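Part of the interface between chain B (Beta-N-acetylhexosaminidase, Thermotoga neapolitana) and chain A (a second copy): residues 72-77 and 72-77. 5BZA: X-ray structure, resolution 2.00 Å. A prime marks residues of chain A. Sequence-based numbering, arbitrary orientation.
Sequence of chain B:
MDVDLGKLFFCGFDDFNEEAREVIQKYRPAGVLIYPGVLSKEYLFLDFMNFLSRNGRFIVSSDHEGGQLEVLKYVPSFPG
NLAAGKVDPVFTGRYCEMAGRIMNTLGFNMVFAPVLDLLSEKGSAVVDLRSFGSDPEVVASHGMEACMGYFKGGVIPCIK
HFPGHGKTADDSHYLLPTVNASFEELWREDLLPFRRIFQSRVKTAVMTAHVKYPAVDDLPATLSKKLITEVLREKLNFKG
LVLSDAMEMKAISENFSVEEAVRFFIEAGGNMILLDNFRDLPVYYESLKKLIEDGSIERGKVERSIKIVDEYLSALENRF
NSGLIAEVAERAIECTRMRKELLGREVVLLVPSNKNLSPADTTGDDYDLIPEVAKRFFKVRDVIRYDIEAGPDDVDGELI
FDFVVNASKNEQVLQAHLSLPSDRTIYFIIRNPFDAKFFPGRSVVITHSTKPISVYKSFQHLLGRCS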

ATOM      1  N   LEU B  72       6.668  -2.491  -3.717  1.00  9.86           N
ATOM      2  CA  LEU B  72       5.705  -1.477  -3.326  1.00  9.58           C
ATOM      3  C   LEU B  72       4.699  -2.067  -2.342  1.00  9.10           C
ATOM      4  O   LEU B  72       3.874  -2.912  -2.699  1.00 10.03           O
ATOM      5  CB  LEU B  72       4.978  -0.916  -4.545  1.00  8.61           C
ATOM      6  CG  LEU B  72       5.788  -0.172  -5.608  1.00  8.79           C
ATOM      7  CD1 LEU B  72       4.903   0.351  -6.755  1.00 13.03           C
ATOM      8  CD2 LEU B  72       6.600   0.955  -4.955  1.00  8.13           C
ATOM      9  N   LYS B  73       4.737  -1.592  -1.093  1.00 11.31           N
ATOM     10  CA  LYS B  73       3.800  -2.128  -0.122  1.00 13.20           C
ATOM     11  C   LYS B  73       2.376  -1.686  -0.457  1.00 13.25           C
ATOM     12  O   LYS B  73       1.412  -2.285   0.025  1.00 11.93           O
ATOM     13  CB  LYS B  73       4.152  -1.696   1.280  1.00 13.13           C
ATOM     14  CG  LYS B  73       3.815  -0.262   1.585  1.00 12.61           C
ATOM     15  CD  LYS B  73       4.058  -0.045   3.044  1.00 15.25           C
ATOM     16  CE  LYS B  73       3.652   1.322   3.490  1.00 11.70           C
ATOM     17  NZ  LYS B  73       4.003   1.370   4.924  1.00 15.13           N
ATOM     18  N   TYR B  74       2.273  -0.616  -1.249  1.00 11.46           N
ATOM     19  CA  TYR B  74       0.997  -0.041  -1.683  1.00 11.31           C
ATOM     20  C   TYR B  74       0.176  -0.929  -2.606  1.00 12.20           C
ATOM     21  O   TYR B  74      -1.065  -0.870  -2.589  1.00 12.95           O
ATOM     22  CB  TYR B  74       1.287   1.279  -2.371  1.00  9.79           C
ATOM     23  CG  TYR B  74       2.281   2.100  -1.557  1.00 12.58           C
ATOM     24  CD1 TYR B  74       1.882   2.714  -0.335  1.00 10.65           C
ATOM     25  CD2 TYR B  74       3.616   2.242  -1.974  1.00 10.58           C
ATOM     26  CE1 TYR B  74       2.787   3.433   0.417  1.00 11.88           C
ATOM     27  CE2 TYR B  74       4.520   2.993  -1.233  1.00 10.90           C
ATOM     28  CZ  TYR B  74       4.101   3.575  -0.035  1.00  6.89           C
ATOM     29  OH  TYR B  74       4.993   4.299   0.709  1.00  8.65           O
ATOM     30  N   VAL B  75       0.869  -1.766  -3.397  1.00  9.24           N
ATOM     31  CA  VAL B  75       0.210  -2.718  -4.263  1.00 11.74           C
ATOM     32  C   VAL B  75      -0.007  -4.018  -3.527  1.00 12.40           C
ATOM     33  O   VAL B  75       0.935  -4.588  -2.980  1.00 16.37           O
ATOM     34  CB  VAL B  75       1.053  -3.017  -5.546  1.00 12.29           C
ATOM     35  CG1 VAL B  75       0.307  -4.013  -6.446  1.00  8.38           C
ATOM     36  CG2 VAL B  75       1.305  -1.746  -6.300  1.00 12.14           C
ATOM     37  N   PRO B  76      -1.252  -4.486  -3.474  1.00 10.23           N
ATOM     38  CA  PRO B  76      -1.431  -5.793  -2.815  1.00 10.55           C
ATOM     39  C   PRO B  76      -0.652  -6.889  -3.528  1.00 11.04           C
ATOM     40  O   PRO B  76      -0.540  -6.897  -4.754  1.00  9.27           O
ATOM     41  CB  PRO B  76      -2.940  -6.072  -2.881  1.00  8.54           C
ATOM     42  CG  PRO B  76      -3.558  -4.921  -3.656  1.00  8.65           C
ATOM     43  CD  PRO B  76      -2.505  -3.848  -3.903  1.00  8.14           C
ATOM     44  N   SER B  77      -0.126  -7.803  -2.728  1.00 10.17           N
ATOM     45  CA  SER B  77       0.657  -8.923  -3.204  1.00  9.76           C
ATOM     46  C   SER B  77      -0.093  -9.904  -4.142  1.00  9.57           C
ATOM     47  O   SER B  77      -1.275 -10.246  -3.961  1.00  9.78           O
ATOM     48  CB  SER B  77       1.213  -9.676  -1.994  1.00 10.34           C
ATOM     49  OG  SER B  77       2.029 -10.731  -2.439  1.00 14.41           O
TER
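Chain A 72-77: LKYVPS

Neither stretch forms regular helix or strand. Each instead opens with a type I beta turn, from Leu72 to Val75 in chain B and from Leu72′ to Val75′ in chain A. The turn in chain B is closed by a hydrogen bond from Val75 N to Leu72 O (3.3 Å); its counterpart in chain A, from Val75′ N to Leu72′ O, is weak at 3.4 Å. Beyond the turn both chains become extended through Val75, Pro76 and Ser77 and their primed equivalents. The two stretches run in opposite directions and meet at the third turn residues, where Tyr74 CA and Tyr74′ CA are 3.7 Å apart, and the contacts repeat around this point in a nearly twofold manner.

The CA-to-CB bonds of Tyr74 and Tyr74′ point sideways to the opposing stretch, and each ring lies alongside the other copy's backbone. Both adopt the m rotamer with chi2 of -72°, so the two rings are placed almost equivalently. Tyr74′ CD1 approaches Tyr74 O to 3.2 Å, with the carbonyl oxygen at the ring edge, and in the reverse direction Tyr74′ O also lies at the edge of the Tyr74 ring. Farther out, each ring packs against the proline of the other copy: Tyr74 CE1 lies 3.9 Å from Pro76′ CG, and Tyr74′ CE1 lies 3.9 Å from Pro76 CB. Both tyrosine hydroxyls are hydrogen-bonded elsewhere in the structure.

The lysines flank this centre with extended side chains that start from p rotamers. Lys73 CE comes within 3.7 Å of Lys73′ O, a contact made by the aliphatic part of the chain. Leu72 and Leu72′ make no contact with the opposing stretch, and the CA-to-CB bonds of Val75 and Val75′ point away from the other stretch. No hydrogen bond joins the two stretches; their 339 Å² of buried surface rests on close packing.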

ATOM      1  N   LEU A  72      -4.944   0.905   6.381  1.00 12.04           N
ATOM      2  CA  LEU A  72      -4.620   0.425   5.029  1.00 10.44           C
ATOM      3  C   LEU A  72      -3.163   0.684   4.730  1.00 11.41           C
ATOM      4  O   LEU A  72      -2.740   1.835   4.589  1.00 10.84           O
ATOM      5  CB  LEU A  72      -5.476   1.135   3.981  1.00 10.15           C
ATOM      6  CG  LEU A  72      -6.993   0.912   4.053  1.00  9.68           C
ATOM      7  CD1 LEU A  72      -7.738   1.736   2.965  1.00 10.69           C
ATOM      8  CD2 LEU A  72      -7.331  -0.578   3.979  1.00  8.87           C
ATOM      9  N   LYS A  73      -2.384  -0.381   4.606  1.00 14.13           N
ATOM     10  CA  LYS A  73      -0.976  -0.205   4.288  1.00 13.67           C
ATOM     11  C   LYS A  73      -0.842   0.338   2.873  1.00 13.59           C
ATOM     12  O   LYS A  73       0.122   1.046   2.579  1.00 12.67           O
ATOM     13  CB  LYS A  73      -0.234  -1.518   4.443  1.00 14.81           C
ATOM     14  CG  LYS A  73      -0.502  -2.537   3.367  1.00 14.90           C
ATOM     15  CD  LYS A  73       0.341  -3.746   3.671  1.00 20.67           C
ATOM     16  CE  LYS A  73       0.217  -4.863   2.682  1.00 15.52           C
ATOM     17  NZ  LYS A  73       0.995  -5.945   3.333  1.00 17.67           N
ATOM     18  N   TYR A  74      -1.859   0.097   2.043  1.00  9.84           N
ATOM     19  CA  TYR A  74      -1.848   0.525   0.642  1.00 11.39           C
ATOM     20  C   TYR A  74      -1.813   2.040   0.431  1.00 11.21           C
ATOM     21  O   TYR A  74      -1.390   2.488  -0.610  1.00 11.60           O
ATOM     22  CB  TYR A  74      -3.067  -0.074  -0.060  1.00  9.37           C
ATOM     23  CG  TYR A  74      -3.240  -1.534   0.354  1.00 13.06           C
ATOM     24  CD1 TYR A  74      -2.353  -2.523  -0.119  1.00 13.23           C
ATOM     25  CD2 TYR A  74      -4.230  -1.918   1.261  1.00  8.87           C
ATOM     26  CE1 TYR A  74      -2.477  -3.827   0.286  1.00 14.14           C
ATOM     27  CE2 TYR A  74      -4.363  -3.244   1.648  1.00 10.56           C
ATOM     28  CZ  TYR A  74      -3.472  -4.187   1.154  1.00 11.57           C
ATOM     29  OH  TYR A  74      -3.576  -5.507   1.518  1.00 12.56           O
ATOM     30  N   VAL A  75      -2.309   2.828   1.397  1.00 11.07           N
ATOM     31  CA  VAL A  75      -2.275   4.290   1.328  1.00  9.12           C
ATOM     32  C   VAL A  75      -1.063   4.861   2.051  1.00 12.03           C
ATOM     33  O   VAL A  75      -0.833   4.541   3.223  1.00 12.08           O
ATOM     34  CB  VAL A  75      -3.581   4.883   1.930  1.00 11.20           C
ATOM     35  CG1 VAL A  75      -3.577   6.423   1.862  1.00 10.49           C
ATOM     36  CG2 VAL A  75      -4.798   4.317   1.186  1.00 10.97           C
ATOM     37  N   PRO A  76      -0.261   5.700   1.375  1.00  9.69           N
ATOM     38  CA  PRO A  76       0.881   6.248   2.120  1.00 10.96           C
ATOM     39  C   PRO A  76       0.444   6.965   3.384  1.00 10.57           C
ATOM     40  O   PRO A  76      -0.562   7.684   3.362  1.00  9.03           O
ATOM     41  CB  PRO A  76       1.503   7.258   1.151  1.00  8.93           C
ATOM     42  CG  PRO A  76       1.012   6.871  -0.147  1.00  9.94           C
ATOM     43  CD  PRO A  76      -0.297   6.180  -0.015  1.00  8.78           C
ATOM     44  N   SER A  77       1.228   6.781   4.445  1.00 10.42           N
ATOM     45  CA  SER A  77       0.936   7.373   5.736  1.00 12.12           C
ATOM     46  C   SER A  77       0.989   8.913   5.634  1.00 14.67           C
ATOM     47  O   SER A  77       1.789   9.476   4.881  1.00 10.37           O
ATOM     48  CB  SER A  77       1.890   6.814   6.781  1.00 14.71           C
ATOM     49  OG  SER A  77       1.506   7.284   8.054  1.00 24.97           O
TER